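Long-range contacts in nicotinamide riboside transporter PnuC (Neisseria mucosa ATCC 25996, PDB 4QTN), which probably carries nicotinamide riboside, a vitamin B3 form, across the bacterial inner membrane, working as a homotrimer of helical subunits: residues I62-F67 / A104-H109; K124-R129 / L176-Q181; L191-W196 / M213-L218. One frame throughout, in Å; residues are numbered along the deposited sequence.

Contact 1: I62-F67 / A104-H109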
loop_
_atom_site.group_PDB
_atom_site.type_symbol
_atom_site.label_atom_id
_atom_site.label_comp_id
_atom_site.label_asym_id
_atom_site.label_seq_id
_atom_site.Cartn_x
_atom_site.Cartn_y
_atom_site.Cartn_z
ATOM N N ILE C 62 -23.516 -15.069 -1.124
ATOM C CA ILE C 62 -23.701 -15.882 -2.342
ATOM C C ILE C 62 -24.098 -15.069 -3.564
ATOM O O ILE C 62 -23.847 -15.483 -4.708
ATOM C CB ILE C 62 -24.745 -16.985 -2.135
ATOM C CG1 ILE C 62 -24.829 -17.857 -3.383
ATOM C CG2 ILE C 62 -26.105 -16.382 -1.782
ATOM C CD1 ILE C 62 -24.802 -19.327 -3.088
ATOM N N SER C 63 -24.733 -13.923 -3.319
ATOM C CA SER C 63 -25.220 -13.053 -4.389
ATOM C C SER C 63 -24.118 -12.261 -5.020
ATOM O O SER C 63 -24.384 -11.361 -5.786
ATOM C CB SER C 63 -26.253 -12.075 -3.855
ATOM O OG SER C 63 -25.623 -11.096 -3.042
ATOM N N ASN C 64 -22.878 -12.557 -4.654
ATOM C CA ASN C 64 -21.740 -11.997 -5.356
ATOM C C ASN C 64 -21.770 -12.413 -6.815
ATOM O O ASN C 64 -21.424 -11.632 -7.690
ATOM C CB ASN C 64 -20.409 -12.417 -4.698
ATOM C CG ASN C 64 -19.803 -13.659 -5.336
ATOM O OD1 ASN C 64 -19.084 -13.575 -6.347
ATOM N ND2 ASN C 64 -20.076 -14.820 -4.742
ATOM N N TYR C 65 -22.254 -13.628 -7.074
ATOM C CA TYR C 65 -22.107 -14.250 -8.393
ATOM C C TYR C 65 -22.910 -13.575 -9.498
ATOM O O TYR C 65 -22.441 -13.476 -10.640
ATOM C CB TYR C 65 -22.422 -15.735 -8.335
ATOM C CG TYR C 65 -21.346 -16.547 -7.659
ATOM C CD1 TYR C 65 -20.074 -16.643 -8.207
ATOM C CD2 TYR C 65 -21.605 -17.218 -6.471
ATOM C CE1 TYR C 65 -19.090 -17.385 -7.590
ATOM C CE2 TYR C 65 -20.629 -17.968 -5.849
ATOM C CZ TYR C 65 -19.375 -18.050 -6.410
ATOM O OH TYR C 65 -18.393 -18.793 -5.782
ATOM N N LEU C 66 -24.114 -13.116 -9.168
ATOM C CA LEU C 66 -24.907 -12.368 -10.120
ATOM C C LEU C 66 -24.190 -11.084 -10.552
ATOM O O LEU C 66 -24.045 -10.815 -11.750
ATOM C CB LEU C 66 -26.276 -12.044 -9.549
ATOM C CG LEU C 66 -27.077 -11.053 -10.397
ATOM C CD1 LEU C 66 -27.193 -11.526 -11.846
ATOM C CD2 LEU C 66 -28.449 -10.806 -9.785
ATOM N N PHE C 67 -23.743 -10.299 -9.571
ATOM C CA PHE C 67 -22.917 -9.116 -9.837
ATOM C C PHE C 67 -21.699 -9.456 -10.677
ATOM O O PHE C 67 -21.424 -8.792 -11.670
ATOM C CB PHE C 67 -22.475 -8.448 -8.532
ATOM C CG PHE C 67 -23.595 -7.807 -7.775
ATOM C CD1 PHE C 67 -24.137 -6.597 -8.196
ATOM C CD2 PHE C 67 -24.121 -8.417 -6.644
ATOM C CE1 PHE C 67 -25.181 -6.010 -7.501
ATOM C CE2 PHE C 67 -25.169 -7.836 -5.943
ATOM C CZ PHE C 67 -25.700 -6.632 -6.372
ATOM N N ALA C 104 -23.216 -22.727 -8.084
ATOM C CA ALA C 104 -23.521 -24.129 -7.831
ATOM C C ALA C 104 -22.909 -24.604 -6.521
ATOM O O ALA C 104 -23.633 -24.953 -5.586
ATOM C CB ALA C 104 -23.035 -24.997 -8.992
HETATM N N MSE C 105 -21.573 -24.587 -6.447
HETATM C CA MSE C 105 -20.845 -25.230 -5.343
HETATM C C MSE C 105 -20.875 -24.448 -4.072
HETATM O O MSE C 105 -20.795 -25.027 -2.994
HETATM C CB MSE C 105 -19.398 -25.414 -5.683
HETATM C CG MSE C 105 -19.223 -26.223 -6.928
HETATM SE SE MSE C 105 -17.373 -25.892 -7.425
HETATM C CE MSE C 105 -17.577 -24.070 -8.141
ATOM N N TRP C 106 -20.928 -23.122 -4.174
ATOM C CA TRP C 106 -21.152 -22.295 -2.995
ATOM C C TRP C 106 -22.549 -22.583 -2.428
ATOM O O TRP C 106 -22.692 -22.858 -1.232
ATOM C CB TRP C 106 -20.994 -20.812 -3.323
ATOM C CG TRP C 106 -19.606 -20.229 -3.039
ATOM C CD1 TRP C 106 -18.395 -20.791 -3.344
ATOM C CD2 TRP C 106 -19.314 -18.941 -2.471
ATOM N NE1 TRP C 106 -17.370 -19.947 -2.980
ATOM C CE2 TRP C 106 -17.906 -18.805 -2.443
ATOM C CE3 TRP C 106 -20.107 -17.889 -1.974
ATOM C CZ2 TRP C 106 -17.272 -17.663 -1.930
ATOM C CZ3 TRP C 106 -19.475 -16.755 -1.460
ATOM C CH2 TRP C 106 -18.073 -16.651 -1.449
ATOM N N ARG C 107 -23.563 -22.577 -3.306
ATOM C CA ARG C 107 -24.971 -22.810 -2.911
ATOM C C ARG C 107 -25.140 -23.959 -1.934
ATOM O O ARG C 107 -25.977 -23.903 -1.042
ATOM C CB ARG C 107 -25.849 -23.053 -4.144
ATOM C CG ARG C 107 -27.355 -22.962 -3.870
ATOM C CD ARG C 107 -28.170 -23.265 -5.118
ATOM N NE ARG C 107 -27.709 -24.484 -5.775
ATOM C CZ ARG C 107 -28.083 -24.873 -6.986
ATOM N NH1 ARG C 107 -27.599 -25.998 -7.499
ATOM N NH2 ARG C 107 -28.939 -24.143 -7.689
ATOM N N LYS C 108 -24.343 -25.004 -2.113
ATOM C CA LYS C 108 -24.422 -26.192 -1.269
ATOM C C LYS C 108 -23.848 -26.002 0.137
ATOM O O LYS C 108 -24.090 -26.812 1.001
ATOM C CB LYS C 108 -23.740 -27.384 -1.959
ATOM C CG LYS C 108 -24.673 -28.535 -2.314
ATOM C CD LYS C 108 -24.213 -29.252 -3.567
ATOM C CE LYS C 108 -22.699 -29.235 -3.692
ATOM N NZ LYS C 108 -22.237 -29.789 -5.001
ATOM N N HIS C 109 -23.089 -24.932 0.358
ATOM C CA HIS C 109 -22.272 -24.821 1.583
ATOM C C HIS C 109 -22.437 -23.503 2.336
ATOM O O HIS C 109 -21.451 -22.867 2.720
ATOM C CB HIS C 109 -20.793 -25.102 1.279
ATOM C CG HIS C 109 -20.520 -26.525 0.914
ATOM N ND1 HIS C 109 -20.522 -26.973 -0.390
ATOM C CD2 HIS C 109 -20.289 -27.614 1.684
ATOM C CE1 HIS C 109 -20.282 -28.271 -0.409
ATOM N NE2 HIS C 109 -20.138 -28.685 0.837
#

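Contact 2: K124-R129 / L176-Q181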
loop_
_atom_site.group_PDB
_atom_site.type_symbol
_atom_site.label_atom_id
_atom_site.label_comp_id
_atom_site.label_asym_id
_atom_site.label_seq_id
_atom_site.Cartn_x
_atom_site.Cartn_y
_atom_site.Cartn_z
ATOM N N LYS C 124 -12.903 -22.634 4.272
ATOM C CA LYS C 124 -11.935 -23.681 4.639
ATOM C C LYS C 124 -10.508 -23.150 4.542
ATOM O O LYS C 124 -10.255 -22.171 3.845
ATOM C CB LYS C 124 -12.095 -24.931 3.744
ATOM C CG LYS C 124 -13.471 -25.569 3.800
ATOM C CD LYS C 124 -13.515 -26.922 3.101
ATOM C CE LYS C 124 -13.375 -26.793 1.585
ATOM N NZ LYS C 124 -13.748 -28.055 0.884
ATOM N N ALA C 125 -9.581 -23.817 5.235
ATOM C CA ALA C 125 -8.174 -23.412 5.252
ATOM C C ALA C 125 -7.268 -24.544 4.798
ATOM O O ALA C 125 -7.196 -25.577 5.454
ATOM C CB ALA C 125 -7.773 -22.952 6.644
ATOM N N LEU C 126 -6.568 -24.330 3.675
ATOM C CA LEU C 126 -5.477 -25.214 3.226
ATOM C C LEU C 126 -4.360 -25.283 4.250
ATOM O O LEU C 126 -4.126 -24.308 4.984
ATOM C CB LEU C 126 -4.882 -24.708 1.916
ATOM C CG LEU C 126 -5.747 -24.633 0.664
ATOM C CD1 LEU C 126 -4.906 -24.041 -0.436
ATOM C CD2 LEU C 126 -6.311 -25.987 0.242
ATOM N N THR C 127 -3.644 -26.419 4.285
ATOM C CA THR C 127 -2.407 -26.518 5.085
ATOM C C THR C 127 -1.190 -26.241 4.219
ATOM O O THR C 127 -1.310 -26.089 3.004
ATOM C CB THR C 127 -2.249 -27.877 5.776
ATOM O OG1 THR C 127 -1.755 -28.834 4.837
ATOM C CG2 THR C 127 -3.569 -28.343 6.341
ATOM N N VAL C 128 -0.026 -26.145 4.853
ATOM C CA VAL C 128 1.166 -25.685 4.173
ATOM C C VAL C 128 1.516 -26.683 3.071
ATOM O O VAL C 128 1.886 -26.299 1.938
ATOM C CB VAL C 128 2.350 -25.550 5.161
ATOM C CG1 VAL C 128 3.528 -24.861 4.499
ATOM C CG2 VAL C 128 1.928 -24.791 6.419
ATOM N N ARG C 129 1.375 -27.970 3.404
ATOM C CA ARG C 129 1.622 -29.044 2.460
ATOM C C ARG C 129 0.658 -28.901 1.303
ATOM O O ARG C 129 1.075 -28.690 0.163
ATOM C CB ARG C 129 1.463 -30.414 3.132
ATOM C CG ARG C 129 2.604 -31.377 2.827
ATOM C CD ARG C 129 2.237 -32.841 3.097
ATOM N NE ARG C 129 1.753 -33.089 4.468
ATOM C CZ ARG C 129 2.451 -33.702 5.430
ATOM N NH1 ARG C 129 3.693 -34.123 5.202
ATOM N NH2 ARG C 129 1.907 -33.892 6.627
ATOM N N LEU C 176 -13.857 -23.070 -4.671
ATOM C CA LEU C 176 -13.623 -24.164 -3.700
ATOM C C LEU C 176 -13.689 -23.758 -2.197
ATOM O O LEU C 176 -13.460 -24.599 -1.333
ATOM C CB LEU C 176 -12.289 -24.856 -3.978
ATOM C CG LEU C 176 -12.189 -25.931 -5.069
ATOM C CD1 LEU C 176 -11.119 -26.937 -4.672
ATOM C CD2 LEU C 176 -13.518 -26.636 -5.337
ATOM N N ARG C 177 -13.950 -22.469 -1.912
ATOM C CA ARG C 177 -14.169 -21.962 -0.529
ATOM C C ARG C 177 -12.917 -21.899 0.387
ATOM O O ARG C 177 -13.032 -22.029 1.599
ATOM C CB ARG C 177 -15.284 -22.747 0.160
ATOM C CG ARG C 177 -16.661 -22.462 -0.388
ATOM C CD ARG C 177 -17.510 -23.719 -0.483
ATOM N NE ARG C 177 -17.423 -24.531 0.723
ATOM C CZ ARG C 177 -17.117 -25.822 0.734
ATOM N NH1 ARG C 177 -16.899 -26.473 -0.416
ATOM N NH2 ARG C 177 -17.044 -26.470 1.893
ATOM N N TYR C 178 -11.738 -21.683 -0.188
ATOM C CA TYR C 178 -10.508 -21.649 0.616
ATOM C C TYR C 178 -10.063 -20.237 0.919
ATOM O O TYR C 178 -10.096 -19.364 0.056
ATOM C CB TYR C 178 -9.378 -22.437 -0.063
ATOM C CG TYR C 178 -9.574 -23.938 0.022
ATOM C CD1 TYR C 178 -9.362 -24.627 1.226
ATOM C CD2 TYR C 178 -10.011 -24.661 -1.076
ATOM C CE1 TYR C 178 -9.557 -25.994 1.315
ATOM C CE2 TYR C 178 -10.217 -26.030 -0.998
ATOM C CZ TYR C 178 -9.986 -26.694 0.198
ATOM O OH TYR C 178 -10.197 -28.054 0.273
ATOM N N ARG C 179 -9.640 -20.010 2.153
ATOM C CA ARG C 179 -9.211 -18.684 2.571
ATOM C C ARG C 179 -7.891 -18.233 1.928
ATOM O O ARG C 179 -7.592 -17.068 1.915
ATOM C CB ARG C 179 -9.097 -18.610 4.079
ATOM C CG ARG C 179 -7.938 -17.760 4.532
ATOM C CD ARG C 179 -8.019 -17.468 6.000
ATOM N NE ARG C 179 -7.609 -18.609 6.800
ATOM C CZ ARG C 179 -6.354 -19.022 6.921
ATOM N NH1 ARG C 179 -5.369 -18.395 6.270
ATOM N NH2 ARG C 179 -6.079 -20.071 7.684
ATOM N N GLU C 180 -7.094 -19.157 1.414
ATOM C CA GLU C 180 -5.777 -18.772 0.874
ATOM C C GLU C 180 -5.881 -18.025 -0.460
ATOM O O GLU C 180 -4.890 -17.490 -0.962
ATOM C CB GLU C 180 -4.842 -19.983 0.771
ATOM C CG GLU C 180 -4.273 -20.440 2.122
ATOM C CD GLU C 180 -5.350 -20.936 3.088
ATOM O OE1 GLU C 180 -6.395 -21.425 2.605
ATOM O OE2 GLU C 180 -5.150 -20.839 4.328
ATOM N N GLN C 181 -7.094 -17.976 -1.014
ATOM C CA GLN C 181 -7.354 -17.257 -2.245
ATOM C C GLN C 181 -6.921 -15.788 -2.106
ATOM O O GLN C 181 -6.272 -15.244 -2.990
ATOM C CB GLN C 181 -8.837 -17.341 -2.595
ATOM C CG GLN C 181 -9.751 -16.806 -1.489
ATOM C CD GLN C 181 -11.130 -16.440 -1.988
ATOM O OE1 GLN C 181 -11.274 -15.654 -2.924
ATOM N NE2 GLN C 181 -12.157 -17.012 -1.368
#

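Contact 3: L191-W196 / M213-L218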
loop_
_atom_site.group_PDB
_atom_site.type_symbol
_atom_site.label_atom_id
_atom_site.label_comp_id
_atom_site.label_asym_id
_atom_site.label_seq_id
_atom_site.Cartn_x
_atom_site.Cartn_y
_atom_site.Cartn_z
ATOM N N LEU C 191 -0.915 -6.432 -9.468
ATOM C CA LEU C 191 -0.500 -6.627 -10.865
ATOM C C LEU C 191 -1.383 -5.905 -11.872
ATOM O O LEU C 191 -0.887 -5.128 -12.677
ATOM C CB LEU C 191 -0.343 -8.104 -11.204
ATOM C CG LEU C 191 0.859 -8.700 -10.472
ATOM C CD1 LEU C 191 1.123 -10.128 -10.901
ATOM C CD2 LEU C 191 2.092 -7.823 -10.672
ATOM N N THR C 192 -2.695 -6.123 -11.791
ATOM C CA THR C 192 -3.644 -5.441 -12.685
ATOM C C THR C 192 -3.644 -3.890 -12.572
ATOM O O THR C 192 -3.975 -3.203 -13.544
ATOM C CB THR C 192 -5.072 -5.957 -12.506
ATOM O OG1 THR C 192 -5.053 -7.376 -12.468
ATOM C CG2 THR C 192 -5.938 -5.518 -13.655
ATOM N N ILE C 193 -3.290 -3.347 -11.399
ATOM C CA ILE C 193 -3.129 -1.899 -11.279
ATOM C C ILE C 193 -2.023 -1.435 -12.221
ATOM O O ILE C 193 -2.212 -0.473 -12.969
ATOM C CB ILE C 193 -2.842 -1.443 -9.829
ATOM C CG1 ILE C 193 -4.107 -1.492 -8.989
ATOM C CG2 ILE C 193 -2.344 -0.013 -9.813
ATOM C CD1 ILE C 193 -3.844 -1.353 -7.510
ATOM N N SER C 194 -0.891 -2.159 -12.215
ATOM C CA SER C 194 0.232 -1.913 -13.156
ATOM C C SER C 194 -0.184 -2.062 -14.597
ATOM O O SER C 194 0.266 -1.314 -15.438
ATOM C CB SER C 194 1.383 -2.878 -12.905
ATOM O OG SER C 194 1.867 -2.784 -11.591
ATOM N N LEU C 195 -1.005 -3.075 -14.885
ATOM C CA LEU C 195 -1.537 -3.293 -16.241
ATOM C C LEU C 195 -2.274 -2.087 -16.785
ATOM O O LEU C 195 -2.004 -1.647 -17.899
ATOM C CB LEU C 195 -2.443 -4.512 -16.291
ATOM C CG LEU C 195 -1.703 -5.827 -16.332
ATOM C CD1 LEU C 195 -2.643 -6.925 -16.795
ATOM C CD2 LEU C 195 -0.490 -5.717 -17.248
ATOM N N TRP C 196 -3.203 -1.550 -16.009
ATOM C CA TRP C 196 -3.912 -0.369 -16.439
ATOM C C TRP C 196 -3.065 0.913 -16.337
ATOM O O TRP C 196 -3.397 1.914 -16.957
ATOM C CB TRP C 196 -5.211 -0.210 -15.675
ATOM C CG TRP C 196 -6.241 -1.226 -15.996
ATOM C CD1 TRP C 196 -6.535 -2.336 -15.275
ATOM C CD2 TRP C 196 -7.169 -1.193 -17.081
ATOM N NE1 TRP C 196 -7.582 -3.014 -15.848
ATOM C CE2 TRP C 196 -7.994 -2.332 -16.955
ATOM C CE3 TRP C 196 -7.383 -0.315 -18.150
ATOM C CZ2 TRP C 196 -9.012 -2.625 -17.863
ATOM C CZ3 TRP C 196 -8.406 -0.600 -19.053
ATOM C CH2 TRP C 196 -9.203 -1.751 -18.907
HETATM N N MSE C 213 -11.014 1.122 -9.921
HETATM C CA MSE C 213 -11.619 -0.094 -9.420
HETATM C C MSE C 213 -10.579 -1.029 -8.829
HETATM O O MSE C 213 -10.764 -1.534 -7.723
HETATM C CB MSE C 213 -12.385 -0.801 -10.506
HETATM C CG MSE C 213 -12.943 -2.075 -9.920
HETATM SE SE MSE C 213 -13.790 -3.095 -11.339
HETATM C CE MSE C 213 -12.149 -3.693 -12.237
ATOM N N TYR C 214 -9.478 -1.261 -9.549
ATOM C CA TYR C 214 -8.432 -2.163 -9.053
ATOM C C TYR C 214 -7.692 -1.679 -7.826
ATOM O O TYR C 214 -7.138 -2.490 -7.092
ATOM C CB TYR C 214 -7.459 -2.581 -10.154
ATOM C CG TYR C 214 -7.943 -3.782 -10.860
ATOM C CD1 TYR C 214 -7.668 -5.046 -10.372
ATOM C CD2 TYR C 214 -8.793 -3.666 -11.948
ATOM C CE1 TYR C 214 -8.186 -6.173 -10.978
ATOM C CE2 TYR C 214 -9.312 -4.785 -12.574
ATOM C CZ TYR C 214 -9.013 -6.038 -12.081
ATOM O OH TYR C 214 -9.530 -7.159 -12.691
ATOM N N VAL C 215 -7.693 -0.370 -7.575
ATOM C CA VAL C 215 -7.183 0.122 -6.300
ATOM C C VAL C 215 -8.144 -0.250 -5.175
ATOM O O VAL C 215 -7.720 -0.746 -4.141
ATOM C CB VAL C 215 -6.879 1.631 -6.315
ATOM C CG1 VAL C 215 -6.423 2.115 -4.936
ATOM C CG2 VAL C 215 -5.808 1.920 -7.339
HETATM N N MSE C 216 -9.445 -0.081 -5.411
HETATM C CA MSE C 216 -10.455 -0.443 -4.403
HETATM C C MSE C 216 -10.461 -1.937 -4.192
HETATM O O MSE C 216 -10.666 -2.410 -3.079
HETATM C CB MSE C 216 -11.826 0.068 -4.806
HETATM C CG MSE C 216 -11.732 1.539 -5.194
HETATM SE SE MSE C 216 -13.475 2.173 -5.879
HETATM C CE MSE C 216 -13.084 4.101 -5.881
ATOM N N TYR C 217 -10.213 -2.688 -5.261
ATOM C CA TYR C 217 -10.022 -4.132 -5.166
ATOM C C TYR C 217 -8.912 -4.512 -4.195
ATOM O O TYR C 217 -9.072 -5.444 -3.417
ATOM C CB TYR C 217 -9.713 -4.730 -6.537
ATOM C CG TYR C 217 -10.929 -5.111 -7.318
ATOM C CD1 TYR C 217 -12.184 -4.590 -6.985
ATOM C CD2 TYR C 217 -10.837 -5.973 -8.426
ATOM C CE1 TYR C 217 -13.314 -4.925 -7.714
ATOM C CE2 TYR C 217 -11.965 -6.313 -9.169
ATOM C CZ TYR C 217 -13.205 -5.787 -8.805
ATOM O OH TYR C 217 -14.334 -6.116 -9.522
ATOM N N LEU C 218 -7.781 -3.807 -4.273
ATOM C CA LEU C 218 -6.609 -4.114 -3.464
ATOM C C LEU C 218 -6.913 -3.940 -1.979
ATOM O O LEU C 218 -6.599 -4.819 -1.154
ATOM C CB LEU C 218 -5.429 -3.213 -3.871
ATOM C CG LEU C 218 -3.940 -3.536 -3.565
ATOM C CD1 LEU C 218 -3.225 -2.256 -3.148
ATOM C CD2 LEU C 218 -3.683 -4.660 -2.542
#

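Contact 1: I62-F67 / A104-H109
At the cytoplasmic mouth of a transmembrane helical hairpin, the start of helix 64-80 meets the end of helix 85-107 beside the nicotinamide riboside pocket. The centrepiece is a T-shaped aromatic pair: the Tyr65 ring drives its edge at the face of the five-membered ring of Trp106, with planes 82° apart and centroids 5.2 Å apart. CG of Tyr65 stands anti to its carbonyl carbon (chi1 -73°), which sends the ring across to the indole. There CE2 of Tyr65 lies 3.7 Å from CG of Trp106, and the hydroxyl rests above the indole, OH of Tyr65 to CD1 of Trp106 being 3.2 Å. NE1 of Trp106 does not bond to this hydroxyl; it donates to the carbonyl oxygen of Met174 on helix 158-175, which fixes the turn of the indole. Asn64 links the pair to the substrate. Its side chain touches the bound nicotinamide riboside, while its ND2 sits over the centre of the Tyr65 ring, 3.3 Å above the plane, and 3.9 Å from CZ3 of Trp106; ND2 also makes a weak hydrogen bond to Lys61 O. The side chains of Gln99, a substrate-binding residue, and Tyr65 come within about 3 Å at their nearest atoms. At the edge of the indole, Ile62 extends with CG1 anti to the backbone N (chi1 -176°), and its CD1 ends 3.5 Å from the backbone N of Arg107.

Contact 2: K124-R129 / L176-Q181
The carbonyl oxygen of Lys124 is gripped twice: Arg179 N donates to it at 2.8 Å, nearly along the C=O axis, and CA of Tyr178 adds a CA-H...O contact. Lys124 N in turn donates to Arg177 O at 2.7 Å, so the two backbones form a single bridge of parallel type centred on Lys124 and Tyr178. Two residues on from Lys124, Leu126 N bonds to OE1 of Glu180 at 3.1 Å, approaching from above the carboxylate plane. OE2 of Glu180 lies over the guanidinium face of Arg179, a pairing of charges alone. Leu126 crosses Tyr178 at about a right angle and lays its CD2 3.5 Å from the ring centroid, 18° off the normal, a CH-pi contact over the face. The Lys124 chain, bent at chi3 (-70°), passes along a face of the Arg177 guanidinium, CE lying 3.7 Å from NH2. The nearby positive charges, NZ of Lys124 and NH1 of Arg177, probably repel each other. This cytoplasmic junction ties the lead-in to helix 128-147 to the loop between helices 158-175 and 181-198, with helix 208-234 against Ala125 and Arg179, and His17 of the second subunit bonded to Leu126 O.

Contact 3: L191-W196 / M213-L218
Two transmembrane helices run antiparallel here, 181-198 against 208-234, their local axes 9.1 Å apart at 166°, and the ring of Tyr214 lies between them. Thr192 crosses Tyr214 obliquely and sets its methyl CG2, anti to the backbone N, over the ring centre, 3.4 Å from the centroid and only 8° off the normal, a CH-pi contact. That placement leaves OG1 of Thr192 turned beside its own backbone N, where it bonds to Val188 O one turn back. The opposite face of the Tyr214 ring receives CD2 of Tyr217, so the ring is sandwiched between a methyl and a second aromatic. Tyr217 itself touches the bound nicotinamide riboside and bonds through its OH to Gly50 O, and the side chain of Tyr214 also comes to about 4 Å of the ligand, nearest atoms. Trp196 lies more loosely, its plane 29° from that of Tyr214 and slid so far aside that the rings barely overlap; its NE1 is taken by Tyr75 OH. Ile193 and Tyr214 slide past each other in opposite directions, CG1 of Ile193 coming 3.7 Å from CB of Tyr214. The tip of Ile193 crosses Val215 at about a right angle, CD1 to CG2 3.8 Å.

How the contacts relate
Contacts 1 and 3 lie on opposite sides of the chain's centre, about 24 Å apart between centres, and each brings a residue to the bound substrate. Both join transmembrane helices through aromatic and aliphatic side chains; contact 1 is buried, contact 3 partly buried and closest to the chain's centre. Contacts 1 and 2 lie toward the cytoplasmic side; contact 2, farthest from the chain's centre, joins loops through backbone bonds and charges. It bonds to His17 of the second subunit, whereas Val215 of contact 3 packs on the third. Contact 2 touches contact 1, His109 CD2 lying 3.4 Å from Arg177 NH2. Loop 176-181 leads into helix 181-198 of contact 3, and helix 158-175 flanks all three.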